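Local coordinates for C3-degrading proteinase (CppA protein) (Streptococcus pneumoniae, PDB 3E0R) that probably acts as a proteinase that degrades complement C3, although both of its sequence families belong to the glyoxalase clan, at residues Glu69-Leu74 against Asp177-Gln182; Met155-Pro160 against Trp194-Leu199; Leu85-Ile90 against Ile119-Glu124; Glu30-Lys35 against Phe109-Pro114. All coordinates share one frame; numbering follows the deposited sequence.

Interaction 1 (Glu69-Leu74 against Asp177-Gln182); sequences EGRKKL and DFIPAQ
Arg71 packs along Ala181 in this surface contact: its CD makes the aliphatic contact, 3.8 Å from Ala181 CB, and its guanidinium nitrogen NH1 lies against methyl groups. NH1 comes to 3.6 Å from Ala181 CB, which meets the guanidinium at its edge, near the plane. Chi1 is displaced to -91°, but the chain is extended from CG to NE, and this straight reach carries NH1 on to the methyl branch of Ile179, where NH1 and CG2 stand 4.1 Å apart.

Strand 176-180, which leads into Ala181, is one of the two outermost strands, within this chain, of the seven-stranded mixed sheet. The contact therefore lays the loop before strand 74-81 against the end of an edge strand. Between them runs strand 151-159, whose His158 touches both Arg71 and Ala181.

Polar approaches are few. Pro180 O also lies at the guanidinium edge, 3.4 Å from Arg71 NH1. The backbones themselves are joined by a water that accepts from Arg71 N at 2.9 Å and donates to Gln182 O at 2.6 Å. Just before Arg71, Gly70 adopts a positive phi of 90°, backbone angles at which a CB would press on the preceding carbonyl oxygen.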
loop_
_atom_site.group_PDB
_atom_site.type_symbol
_atom_site.label_atom_id
_atom_site.label_comp_id
_atom_site.label_asym_id
_atom_site.label_seq_id
_atom_site.Cartn_x
_atom_site.Cartn_y
_atom_site.Cartn_z
ATOM N N GLU A 69 13.809 -12.244 -0.596
ATOM C CA GLU A 69 14.405 -13.006 0.473
ATOM C C GLU A 69 14.622 -12.038 1.629
ATOM O O GLU A 69 15.313 -11.011 1.504
ATOM C CB GLU A 69 15.757 -13.620 0.062
ATOM C CG GLU A 69 15.658 -14.690 -1.039
ATOM C CD GLU A 69 14.954 -15.968 -0.562
ATOM O OE1 GLU A 69 15.287 -16.439 0.583
ATOM O OE2 GLU A 69 14.080 -16.485 -1.336
ATOM N N GLY A 70 14.022 -12.378 2.762
ATOM C CA GLY A 70 14.145 -11.547 3.948
ATOM C C GLY A 70 13.038 -10.530 3.964
ATOM O O GLY A 70 11.994 -10.720 3.371
ATOM N N ARG A 71 13.285 -9.452 4.688
ATOM C CA ARG A 71 12.299 -8.427 4.873
ATOM C C ARG A 71 12.014 -7.786 3.528
ATOM O O ARG A 71 12.923 -7.642 2.657
ATOM C CB ARG A 71 12.761 -7.398 5.912
ATOM C CG ARG A 71 12.334 -7.742 7.292
ATOM C CD ARG A 71 12.834 -6.757 8.329
ATOM N NE ARG A 71 12.373 -7.157 9.654
ATOM C CZ ARG A 71 12.367 -6.387 10.737
ATOM N NH1 ARG A 71 12.783 -5.126 10.689
ATOM N NH2 ARG A 71 11.930 -6.893 11.886
ATOM N N LYS A 72 10.756 -7.409 3.346
ATOM C CA LYS A 72 10.358 -6.697 2.117
ATOM C C LYS A 72 10.433 -5.231 2.426
ATOM O O LYS A 72 10.341 -4.831 3.586
ATOM C CB LYS A 72 8.933 -7.065 1.691
ATOM C CG LYS A 72 8.706 -8.499 1.289
ATOM C CD LYS A 72 7.285 -8.680 0.692
ATOM C CE LYS A 72 7.263 -8.539 -0.836
ATOM N NZ LYS A 72 5.878 -8.543 -1.438
ATOM N N LYS A 73 10.569 -4.421 1.384
ATOM C CA LYS A 73 10.496 -2.948 1.518
ATOM C C LYS A 73 9.142 -2.562 2.166
ATOM O O LYS A 73 9.074 -1.708 3.035
ATOM C CB LYS A 73 10.701 -2.292 0.159
ATOM C CG LYS A 73 12.071 -2.551 -0.441
ATOM C CD LYS A 73 12.214 -1.815 -1.792
ATOM C CE LYS A 73 13.262 -2.457 -2.716
ATOM N NZ LYS A 73 13.518 -1.673 -3.977
ATOM N N LEU A 74 8.082 -3.260 1.786
ATOM C CA LEU A 74 6.781 -3.108 2.436
ATOM C C LEU A 74 6.815 -3.985 3.659
ATOM O O LEU A 74 6.831 -5.197 3.546
ATOM C CB LEU A 74 5.598 -3.508 1.521
ATOM C CG LEU A 74 4.211 -3.274 2.191
ATOM C CD1 LEU A 74 3.873 -1.857 2.228
ATOM C CD2 LEU A 74 3.115 -4.037 1.520
ATOM N N ASP A 177 5.341 5.095 7.766
ATOM C CA ASP A 177 6.141 4.812 8.938
ATOM C C ASP A 177 7.386 4.019 8.519
ATOM O O ASP A 177 7.236 2.950 7.937
ATOM C CB ASP A 177 5.279 3.969 9.870
ATOM C CG ASP A 177 5.688 4.078 11.278
ATOM O OD1 ASP A 177 6.047 5.218 11.669
ATOM O OD2 ASP A 177 5.622 3.048 12.020
ATOM N N PHE A 178 8.597 4.513 8.810
ATOM C CA PHE A 178 9.820 3.778 8.455
ATOM C C PHE A 178 10.311 2.929 9.619
ATOM O O PHE A 178 10.554 3.428 10.692
ATOM C CB PHE A 178 10.958 4.708 8.017
ATOM C CG PHE A 178 10.801 5.245 6.647
ATOM C CD1 PHE A 178 10.875 4.407 5.550
ATOM C CD2 PHE A 178 10.563 6.596 6.430
ATOM C CE1 PHE A 178 10.720 4.902 4.272
ATOM C CE2 PHE A 178 10.394 7.085 5.138
ATOM C CZ PHE A 178 10.495 6.254 4.072
ATOM N N ILE A 179 10.502 1.644 9.387
ATOM C CA ILE A 179 11.051 0.750 10.392
ATOM C C ILE A 179 12.485 0.398 10.001
ATOM O O ILE A 179 12.706 -0.017 8.865
ATOM C CB ILE A 179 10.211 -0.508 10.487
ATOM C CG1 ILE A 179 8.819 -0.141 11.030
ATOM C CG2 ILE A 179 10.917 -1.551 11.348
ATOM C CD1 ILE A 179 7.827 -1.224 10.925
ATOM N N PRO A 180 13.465 0.603 10.923
ATOM C CA PRO A 180 14.821 0.177 10.590
ATOM C C PRO A 180 14.836 -1.348 10.400
ATOM O O PRO A 180 14.045 -2.037 11.044
ATOM C CB PRO A 180 15.671 0.655 11.792
ATOM C CG PRO A 180 14.779 1.648 12.532
ATOM C CD PRO A 180 13.389 1.199 12.277
ATOM N N ALA A 181 15.685 -1.847 9.491
ATOM C CA ALA A 181 15.564 -3.186 8.936
ATOM C C ALA A 181 16.836 -3.562 8.197
ATOM O O ALA A 181 17.512 -2.701 7.663
ATOM C CB ALA A 181 14.388 -3.257 7.996
ATOM N N GLN A 182 17.171 -4.845 8.192
ATOM C CA GLN A 182 18.239 -5.387 7.368
ATOM C C GLN A 182 17.656 -6.478 6.519
ATOM O O GLN A 182 16.765 -7.207 6.953
ATOM C CB GLN A 182 19.398 -6.008 8.177
ATOM C CG GLN A 182 20.225 -5.019 8.949
ATOM C CD GLN A 182 19.523 -4.616 10.235
ATOM O OE1 GLN A 182 19.098 -5.491 11.021
ATOM N NE2 GLN A 182 19.369 -3.295 10.458
HETATM O O HOH W 1 15.734 -9.488 6.203
#

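Interaction 2 (Met155-Pro160 against Trp194-Leu199); sequences MELHLP and WDLSML
Leu157 and Leu196 meet methyl to methyl, CD2 to CD2 at 3.5 Å, with their side chains crossing at about a right angle. Leu196 has its CG anti to the backbone N (chi1 175°), which carries its CD2 out to this meeting point. The other branch of Leu157 reaches tip to tip toward Leu199, CD1 to CD1 at 4.2 Å, so one leucine touches two residues of the strand across from it.

Selenium provides the third apolar contact. Met155, present as selenomethionine, turns its chain at chi3 and sets SE 3.6 Å from Leu199 CD2, with CE against the same methyl at 3.9 Å. All four of these side chains are buried.

The polar groups serve the surroundings. Asp195 OD1 takes a weak bond from Leu196 N, 2.7 Å long and bent to 145°, and is also bonded by Leu74 N, while its OD2 accepts from Lys73 N. One carboxylate thus ties the start of strand 196-203 to the start of strand 74-81.

The axes of strands 155-159 and 196-199 come no closer than 10.9 Å, too far for backbone pairing: this is the packing of two separate mixed sheets through their side chains. Leu196 and Leu199, three residues apart, can both face inward because Ser197 and Met198 lie between them as a classic beta bulge opposite Thr15.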
loop_
_atom_site.group_PDB
_atom_site.type_symbol
_atom_site.label_atom_id
_atom_site.label_comp_id
_atom_site.label_asym_id
_atom_site.label_seq_id
_atom_site.Cartn_x
_atom_site.Cartn_y
_atom_site.Cartn_z
HETATM N N MSE A 155 1.092 2.873 5.382
HETATM C CA MSE A 155 2.019 1.731 5.362
HETATM C C MSE A 155 3.209 1.850 6.300
HETATM O O MSE A 155 3.620 2.951 6.685
HETATM C CB MSE A 155 2.528 1.560 3.930
HETATM C CG MSE A 155 3.455 2.652 3.526
HETATM SE SE MSE A 155 3.441 2.868 1.631
HETATM C CE MSE A 155 1.968 4.176 1.524
ATOM N N GLU A 156 3.773 0.705 6.642
ATOM C CA GLU A 156 5.046 0.664 7.312
ATOM C C GLU A 156 6.057 0.195 6.287
ATOM O O GLU A 156 5.775 -0.750 5.549
ATOM C CB GLU A 156 5.002 -0.265 8.498
ATOM C CG GLU A 156 4.262 0.301 9.658
ATOM C CD GLU A 156 3.635 -0.742 10.550
ATOM O OE1 GLU A 156 3.919 -1.953 10.421
ATOM O OE2 GLU A 156 2.862 -0.323 11.428
ATOM N N LEU A 157 7.211 0.872 6.201
ATOM C CA LEU A 157 8.241 0.560 5.227
ATOM C C LEU A 157 9.511 0.183 5.922
ATOM O O LEU A 157 9.894 0.838 6.852
ATOM C CB LEU A 157 8.486 1.753 4.315
ATOM C CG LEU A 157 7.303 2.233 3.464
ATOM C CD1 LEU A 157 7.742 3.296 2.513
ATOM C CD2 LEU A 157 6.613 1.103 2.689
ATOM N N HIS A 158 10.163 -0.889 5.462
ATOM C CA HIS A 158 11.421 -1.338 5.999
ATOM C C HIS A 158 12.576 -0.600 5.303
ATOM O O HIS A 158 12.725 -0.643 4.068
ATOM C CB HIS A 158 11.571 -2.862 5.815
ATOM C CG HIS A 158 10.798 -3.692 6.799
ATOM N ND1 HIS A 158 10.036 -4.770 6.415
ATOM C CD2 HIS A 158 10.721 -3.638 8.150
ATOM C CE1 HIS A 158 9.502 -5.332 7.483
ATOM N NE2 HIS A 158 9.905 -4.666 8.552
ATOM N N LEU A 159 13.381 0.093 6.106
ATOM C CA LEU A 159 14.465 0.961 5.581
ATOM C C LEU A 159 15.793 0.629 6.272
ATOM O O LEU A 159 15.879 0.696 7.506
ATOM C CB LEU A 159 14.113 2.448 5.758
ATOM C CG LEU A 159 14.958 3.519 5.020
ATOM C CD1 LEU A 159 14.739 3.514 3.490
ATOM C CD2 LEU A 159 14.700 4.928 5.564
ATOM N N PRO A 160 16.835 0.290 5.485
ATOM C CA PRO A 160 18.133 0.005 6.139
ATOM C C PRO A 160 18.670 1.196 6.928
ATOM O O PRO A 160 18.271 2.339 6.678
ATOM C CB PRO A 160 19.068 -0.355 4.974
ATOM C CG PRO A 160 18.158 -0.596 3.784
ATOM C CD PRO A 160 16.913 0.180 4.015
ATOM N N TRP A 194 9.100 -9.053 -6.479
ATOM C CA TRP A 194 7.678 -8.624 -6.208
ATOM C C TRP A 194 7.578 -7.875 -4.904
ATOM O O TRP A 194 7.661 -8.473 -3.829
ATOM C CB TRP A 194 6.716 -9.834 -6.199
ATOM C CG TRP A 194 6.562 -10.478 -7.586
ATOM C CD1 TRP A 194 5.926 -9.936 -8.680
ATOM C CD2 TRP A 194 7.093 -11.753 -8.028
ATOM N NE1 TRP A 194 6.027 -10.785 -9.758
ATOM C CE2 TRP A 194 6.706 -11.918 -9.379
ATOM C CE3 TRP A 194 7.808 -12.784 -7.398
ATOM C CZ2 TRP A 194 7.034 -13.045 -10.109
ATOM C CZ3 TRP A 194 8.132 -13.913 -8.124
ATOM C CH2 TRP A 194 7.746 -14.033 -9.476
ATOM N N ASP A 195 7.464 -6.554 -4.952
ATOM C CA ASP A 195 7.503 -5.747 -3.705
ATOM C C ASP A 195 6.853 -4.426 -4.008
ATOM O O ASP A 195 6.417 -4.240 -5.112
ATOM C CB ASP A 195 8.961 -5.494 -3.271
ATOM C CG ASP A 195 9.108 -5.168 -1.760
ATOM O OD1 ASP A 195 8.134 -4.832 -1.029
ATOM O OD2 ASP A 195 10.242 -5.298 -1.318
ATOM N N LEU A 196 6.851 -3.510 -3.042
ATOM C CA LEU A 196 6.569 -2.106 -3.296
ATOM C C LEU A 196 7.593 -1.491 -4.306
ATOM O O LEU A 196 8.809 -1.492 -4.044
ATOM C CB LEU A 196 6.597 -1.311 -1.952
ATOM C CG LEU A 196 6.436 0.225 -2.038
ATOM C CD1 LEU A 196 4.940 0.664 -2.326
ATOM C CD2 LEU A 196 7.014 0.866 -0.783
ATOM N N SER A 197 7.087 -0.979 -5.430
ATOM C CA SER A 197 7.928 -0.512 -6.507
ATOM C C SER A 197 7.774 0.964 -6.807
ATOM O O SER A 197 8.688 1.569 -7.348
ATOM C CB SER A 197 7.642 -1.279 -7.768
ATOM O OG SER A 197 6.313 -1.084 -8.210
HETATM N N MSE A 198 6.622 1.529 -6.447
HETATM C CA MSE A 198 6.387 2.944 -6.580
HETATM C C MSE A 198 5.492 3.507 -5.491
HETATM O O MSE A 198 4.568 2.884 -5.043
HETATM C CB MSE A 198 5.774 3.195 -7.941
HETATM C CG MSE A 198 5.435 4.645 -8.224
HETATM SE SE MSE A 198 5.027 4.818 -10.111
HETATM C CE MSE A 198 3.258 5.609 -9.933
ATOM N N LEU A 199 5.777 4.730 -5.092
ATOM C CA LEU A 199 4.844 5.569 -4.323
ATOM C C LEU A 199 4.430 6.727 -5.237
ATOM O O LEU A 199 5.289 7.376 -5.815
ATOM C CB LEU A 199 5.541 6.075 -3.064
ATOM C CG LEU A 199 5.874 4.944 -2.081
ATOM C CD1 LEU A 199 6.998 5.251 -1.115
ATOM C CD2 LEU A 199 4.612 4.594 -1.310
#

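Interaction 3 (Leu85-Ile90 against Ile119-Glu124); sequences LEIEGI and ILIHAE
Ile87 reaches from helix 84-91 to the end of strand 118-122, and its side chain accounts for every close contact here. Its CB points toward the strand but is still about 5.0 Å from Ile121 CG2, so the touching is left to the branches. CG2 turns to the neighbouring strand, 107-112, where Ile87 packs on Phe109. CG1, anti to the carbonyl carbon (chi1 -67°), goes the other way and lies 3.9 Å from Ile121 CG2; the two isoleucines slide past each other in opposite directions.

The chain runs on extended, and CD1 arrives at the backbone beyond Ile121. There it lies 3.4 Å from His122 C and 3.6 Å from His122 CA, and then meets Ala123 through both N and CB, each at 3.8 Å. The methyl thus rests on the linkage between His122 and Ala123, where the extended strand gives way to a turn.

His122 takes part through its main chain, for its CB points away from the helix. Its ring is engaged behind the contact: ND1 accepts from Glu124 N at 2.9 Å, nearly straight at 168°, with the donor tilted 19° out of the ring plane. The Glu124 carboxylate continues the turn's connections, OE1 accepting from Asn105 N. From strand 74-81 to strand 118-122, one strand, a helix and three more strands follow in the order of the beta-alpha-beta-beta-beta module of the glyoxalase clan, with the helix packed on the last strand.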
loop_
_atom_site.group_PDB
_atom_site.type_symbol
_atom_site.label_atom_id
_atom_site.label_comp_id
_atom_site.label_asym_id
_atom_site.label_seq_id
_atom_site.Cartn_x
_atom_site.Cartn_y
_atom_site.Cartn_z
ATOM N N LEU A 85 -18.321 -2.503 11.111
ATOM C CA LEU A 85 -19.129 -3.658 10.730
ATOM C C LEU A 85 -18.801 -4.162 9.330
ATOM O O LEU A 85 -19.195 -5.256 8.965
ATOM C CB LEU A 85 -20.624 -3.345 10.852
ATOM C CG LEU A 85 -21.071 -2.889 12.239
ATOM C CD1 LEU A 85 -22.572 -2.689 12.200
ATOM C CD2 LEU A 85 -20.614 -3.887 13.326
ATOM N N GLU A 86 -18.065 -3.386 8.545
ATOM C CA GLU A 86 -17.609 -3.895 7.264
ATOM C C GLU A 86 -16.469 -4.880 7.452
ATOM O O GLU A 86 -16.390 -5.813 6.658
ATOM C CB GLU A 86 -17.253 -2.782 6.280
ATOM C CG GLU A 86 -18.430 -1.922 5.948
ATOM C CD GLU A 86 -18.052 -0.691 5.159
ATOM O OE1 GLU A 86 -16.877 -0.551 4.726
ATOM O OE2 GLU A 86 -18.961 0.155 4.968
ATOM N N ILE A 87 -15.613 -4.706 8.470
ATOM C CA ILE A 87 -14.558 -5.719 8.769
ATOM C C ILE A 87 -15.153 -7.084 9.196
ATOM O O ILE A 87 -14.646 -8.155 8.837
ATOM C CB ILE A 87 -13.547 -5.236 9.861
ATOM C CG1 ILE A 87 -12.709 -4.062 9.324
ATOM C CG2 ILE A 87 -12.600 -6.409 10.347
ATOM C CD1 ILE A 87 -11.970 -3.319 10.387
ATOM N N GLU A 88 -16.243 -7.025 9.959
ATOM C CA GLU A 88 -16.934 -8.212 10.424
ATOM C C GLU A 88 -17.656 -8.900 9.270
ATOM O O GLU A 88 -17.849 -10.116 9.301
ATOM C CB GLU A 88 -17.917 -7.859 11.555
ATOM C CG GLU A 88 -17.259 -7.084 12.730
ATOM C CD GLU A 88 -18.113 -7.009 14.012
ATOM O OE1 GLU A 88 -19.341 -7.341 14.006
ATOM O OE2 GLU A 88 -17.533 -6.593 15.044
ATOM N N GLY A 89 -18.069 -8.118 8.271
ATOM C CA GLY A 89 -18.665 -8.660 7.060
ATOM C C GLY A 89 -17.653 -9.491 6.286
ATOM O O GLY A 89 -17.940 -10.629 5.870
ATOM N N ILE A 90 -16.474 -8.905 6.092
ATOM C CA ILE A 90 -15.340 -9.585 5.467
ATOM C C ILE A 90 -15.013 -10.901 6.186
ATOM O O ILE A 90 -14.898 -11.941 5.541
ATOM C CB ILE A 90 -14.051 -8.687 5.432
ATOM C CG1 ILE A 90 -14.246 -7.434 4.579
ATOM C CG2 ILE A 90 -12.832 -9.447 4.885
ATOM C CD1 ILE A 90 -13.091 -6.409 4.905
ATOM N N ILE A 119 -0.977 -7.505 5.368
ATOM C CA ILE A 119 -1.990 -6.448 5.358
ATOM C C ILE A 119 -2.703 -6.474 6.684
ATOM O O ILE A 119 -3.080 -7.540 7.149
ATOM C CB ILE A 119 -3.050 -6.593 4.198
ATOM C CG1 ILE A 119 -2.497 -6.377 2.768
ATOM C CG2 ILE A 119 -4.109 -5.482 4.292
ATOM C CD1 ILE A 119 -1.259 -7.085 2.342
ATOM N N LEU A 120 -2.825 -5.305 7.308
ATOM C CA LEU A 120 -3.624 -5.104 8.494
ATOM C C LEU A 120 -4.870 -4.354 8.076
ATOM O O LEU A 120 -4.768 -3.293 7.489
ATOM C CB LEU A 120 -2.853 -4.291 9.560
ATOM C CG LEU A 120 -3.650 -3.831 10.823
ATOM C CD1 LEU A 120 -4.107 -5.064 11.661
ATOM C CD2 LEU A 120 -2.889 -2.899 11.687
ATOM N N ILE A 121 -6.047 -4.923 8.343
ATOM C CA ILE A 121 -7.318 -4.208 8.156
ATOM C C ILE A 121 -7.927 -3.934 9.513
ATOM O O ILE A 121 -8.157 -4.866 10.279
ATOM C CB ILE A 121 -8.349 -4.996 7.317
ATOM C CG1 ILE A 121 -7.681 -5.495 6.027
ATOM C CG2 ILE A 121 -9.605 -4.113 6.996
ATOM C CD1 ILE A 121 -8.572 -5.286 4.784
ATOM N N HIS A 122 -8.191 -2.670 9.796
ATOM C CA HIS A 122 -8.618 -2.268 11.103
ATOM C C HIS A 122 -9.520 -1.056 10.972
ATOM O O HIS A 122 -9.726 -0.548 9.906
ATOM C CB HIS A 122 -7.394 -1.963 11.988
ATOM C CG HIS A 122 -6.767 -0.639 11.697
ATOM N ND1 HIS A 122 -7.124 0.516 12.363
ATOM C CD2 HIS A 122 -5.824 -0.277 10.801
ATOM C CE1 HIS A 122 -6.438 1.539 11.873
ATOM N NE2 HIS A 122 -5.648 1.087 10.917
ATOM N N ALA A 123 -10.039 -0.585 12.094
ATOM C CA ALA A 123 -10.985 0.516 12.102
ATOM C C ALA A 123 -10.695 1.514 13.228
ATOM O O ALA A 123 -11.606 2.247 13.637
ATOM C CB ALA A 123 -12.383 -0.046 12.239
ATOM N N GLU A 124 -9.438 1.560 13.706
ATOM C CA GLU A 124 -9.071 2.241 14.958
ATOM C C GLU A 124 -8.491 3.604 14.654
ATOM O O GLU A 124 -7.874 3.798 13.594
ATOM C CB GLU A 124 -8.011 1.460 15.746
ATOM C CG GLU A 124 -8.385 0.052 16.243
ATOM C CD GLU A 124 -9.751 -0.052 16.978
ATOM O OE1 GLU A 124 -10.221 0.919 17.670
ATOM O OE2 GLU A 124 -10.352 -1.145 16.828
#

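Interaction 4 (Glu30-Lys35 against Phe109-Pro114); sequences ETLGMK and FEIFSP
Leu32 and Thr31, at the C-terminal end of helix 21-31, bring their side chains against Phe109 and Ile111 of strand 107-112. The contact links two sheets: the helix follows strand 9-18 of the eight-stranded sheet, and its end packs on a strand of the seven-stranded one. From strand 9-18 to strand 53-59 the order is strand, helix and three strands, consistent with the beta-alpha-beta-beta-beta modules of the glyoxalase clan.

Phe109 comes first. Its CG lies in the crowded position between the backbone N and the carbonyl carbon (chi1 68°), and the ring offers an edge to the leucine: Leu32 CD2 sits near the ring plane, 4.0 Å from Phe109 CZ and 4.2 Å from Phe109 CE1. The ring is also packed by Ile90 and Leu91 of helix 84-91. Glu110 is directed to other partners, and its OE2 makes a salt bridge with Arg76.

Two residues on from Phe109, Ile111 again points its side chain to the helix end. Here the two branches divide the work. CG2 lies 4.2 Å from Leu32 CD2, as the two side chains slide past each other in opposite directions. Thr31 turns its methyl to the strand while its OG1 is bonded to Thr26 O, and the longer branch of Ile111 ends with CD1 4.2 Å from Thr31 CG2.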
loop_
_atom_site.group_PDB
_atom_site.type_symbol
_atom_site.label_atom_id
_atom_site.label_comp_id
_atom_site.label_asym_id
_atom_site.label_seq_id
_atom_site.Cartn_x
_atom_site.Cartn_y
_atom_site.Cartn_z
ATOM N N GLU A 30 -12.149 -9.711 -3.968
ATOM C CA GLU A 30 -13.101 -10.666 -3.438
ATOM C C GLU A 30 -12.912 -10.814 -1.946
ATOM O O GLU A 30 -13.878 -10.796 -1.185
ATOM C CB GLU A 30 -13.044 -12.048 -4.102
ATOM C CG GLU A 30 -12.490 -12.094 -5.528
ATOM C CD GLU A 30 -13.506 -12.323 -6.625
ATOM O OE1 GLU A 30 -13.919 -13.498 -6.775
ATOM O OE2 GLU A 30 -13.822 -11.342 -7.358
ATOM N N THR A 31 -11.682 -10.969 -1.502
ATOM C CA THR A 31 -11.470 -11.268 -0.088
ATOM C C THR A 31 -11.615 -9.960 0.705
ATOM O O THR A 31 -12.501 -9.870 1.580
ATOM C CB THR A 31 -10.151 -12.070 0.135
ATOM O OG1 THR A 31 -10.192 -13.243 -0.703
ATOM C CG2 THR A 31 -9.958 -12.502 1.613
ATOM N N LEU A 32 -10.850 -8.926 0.332
ATOM C CA LEU A 32 -10.771 -7.725 1.162
ATOM C C LEU A 32 -11.876 -6.699 0.965
ATOM O O LEU A 32 -12.101 -5.881 1.837
ATOM C CB LEU A 32 -9.382 -7.065 1.048
ATOM C CG LEU A 32 -8.201 -7.899 1.624
ATOM C CD1 LEU A 32 -6.882 -7.076 1.579
ATOM C CD2 LEU A 32 -8.520 -8.470 3.009
ATOM N N GLY A 33 -12.572 -6.738 -0.158
ATOM C CA GLY A 33 -13.689 -5.828 -0.398
ATOM C C GLY A 33 -13.376 -4.543 -1.148
ATOM O O GLY A 33 -14.199 -3.632 -1.168
HETATM N N MSE A 34 -12.195 -4.458 -1.760
HETATM C CA MSE A 34 -11.842 -3.311 -2.634
HETATM C C MSE A 34 -12.523 -3.340 -4.024
HETATM O O MSE A 34 -12.891 -4.371 -4.549
HETATM C CB MSE A 34 -10.319 -3.226 -2.827
HETATM C CG MSE A 34 -9.542 -3.198 -1.499
HETATM SE SE MSE A 34 -7.671 -2.733 -1.730
HETATM C CE MSE A 34 -7.007 -2.904 0.136
ATOM N N LYS A 35 -12.627 -2.170 -4.613
ATOM C CA LYS A 35 -13.222 -1.925 -5.890
ATOM C C LYS A 35 -12.162 -1.685 -7.007
ATOM O O LYS A 35 -11.211 -0.936 -6.832
ATOM C CB LYS A 35 -14.090 -0.680 -5.726
ATOM C CG LYS A 35 -14.979 -0.352 -6.903
ATOM C CD LYS A 35 -15.804 0.918 -6.636
ATOM C CE LYS A 35 -16.710 1.319 -7.845
ATOM N NZ LYS A 35 -17.545 0.201 -8.354
ATOM N N PHE A 109 -7.848 -7.485 11.591
ATOM C CA PHE A 109 -7.089 -8.696 11.299
ATOM C C PHE A 109 -5.902 -8.450 10.421
ATOM O O PHE A 109 -5.791 -7.414 9.803
ATOM C CB PHE A 109 -7.999 -9.832 10.735
ATOM C CG PHE A 109 -8.544 -9.559 9.400
ATOM C CD1 PHE A 109 -7.878 -10.020 8.269
ATOM C CD2 PHE A 109 -9.732 -8.815 9.251
ATOM C CE1 PHE A 109 -8.359 -9.748 7.006
ATOM C CE2 PHE A 109 -10.230 -8.530 8.001
ATOM C CZ PHE A 109 -9.535 -9.006 6.861
ATOM N N GLU A 110 -5.005 -9.427 10.428
ATOM C CA GLU A 110 -3.937 -9.536 9.472
ATOM C C GLU A 110 -4.140 -10.757 8.561
ATOM O O GLU A 110 -4.709 -11.734 8.939
ATOM C CB GLU A 110 -2.627 -9.660 10.178
ATOM C CG GLU A 110 -2.071 -8.360 10.644
ATOM C CD GLU A 110 -0.867 -8.562 11.523
ATOM O OE1 GLU A 110 -0.844 -9.589 12.218
ATOM O OE2 GLU A 110 0.038 -7.714 11.520
ATOM N N ILE A 111 -3.679 -10.615 7.330
ATOM C CA ILE A 111 -3.736 -11.628 6.309
ATOM C C ILE A 111 -2.551 -11.371 5.342
ATOM O O ILE A 111 -2.178 -10.235 5.144
ATOM C CB ILE A 111 -5.104 -11.561 5.623
ATOM C CG1 ILE A 111 -5.379 -12.837 4.834
ATOM C CG2 ILE A 111 -5.222 -10.334 4.743
ATOM C CD1 ILE A 111 -6.818 -12.960 4.404
ATOM N N PHE A 112 -1.953 -12.430 4.790
ATOM C CA PHE A 112 -0.943 -12.340 3.748
ATOM C C PHE A 112 -1.586 -12.374 2.333
ATOM O O PHE A 112 -2.550 -13.108 2.024
ATOM C CB PHE A 112 0.094 -13.468 3.884
ATOM C CG PHE A 112 1.170 -13.224 4.966
ATOM C CD1 PHE A 112 2.304 -12.465 4.697
ATOM C CD2 PHE A 112 1.065 -13.784 6.235
ATOM C CE1 PHE A 112 3.298 -12.251 5.701
ATOM C CE2 PHE A 112 2.056 -13.565 7.210
ATOM C CZ PHE A 112 3.155 -12.802 6.942
ATOM N N SER A 113 -1.035 -11.553 1.467
ATOM C CA SER A 113 -1.439 -11.518 0.089
ATOM C C SER A 113 -0.653 -12.630 -0.663
ATOM O O SER A 113 0.351 -13.155 -0.146
ATOM C CB SER A 113 -1.087 -10.146 -0.492
ATOM O OG SER A 113 0.221 -10.198 -1.023
ATOM N N PRO A 114 -1.082 -12.945 -1.899
ATOM C CA PRO A 114 -0.383 -13.884 -2.780
ATOM C C PRO A 114 1.116 -13.577 -2.965
ATOM O O PRO A 114 1.859 -14.480 -3.334
ATOM C CB PRO A 114 -1.102 -13.717 -4.125
ATOM C CG PRO A 114 -2.378 -13.099 -3.833
ATOM C CD PRO A 114 -2.271 -12.355 -2.557
#

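In the fold
All four contacts reach the seven-stranded mixed sheet, in two pairs. Interactions 3 and 4, centres 10 Å apart, touch through neighbouring strands: Ile121 N and Phe109 O lie 2.9 Å apart, a probable hydrogen bond. Ile90 CG2 also packs 3.3 Å from Thr31 O. Interactions 1 and 2, centres 7 Å apart, are likewise joined by adjacent strands, with Asp177 O 2.7 Å from Leu157 N. Between the pairs the centres are about 18 to 24 Å apart and nothing touches; strand 74-81 separates strand 118-122 from strand 151-159. Interaction 1 alone joins the N-terminal and C-terminal CppA regions. None of the contacts contains a metal or a bound ligand.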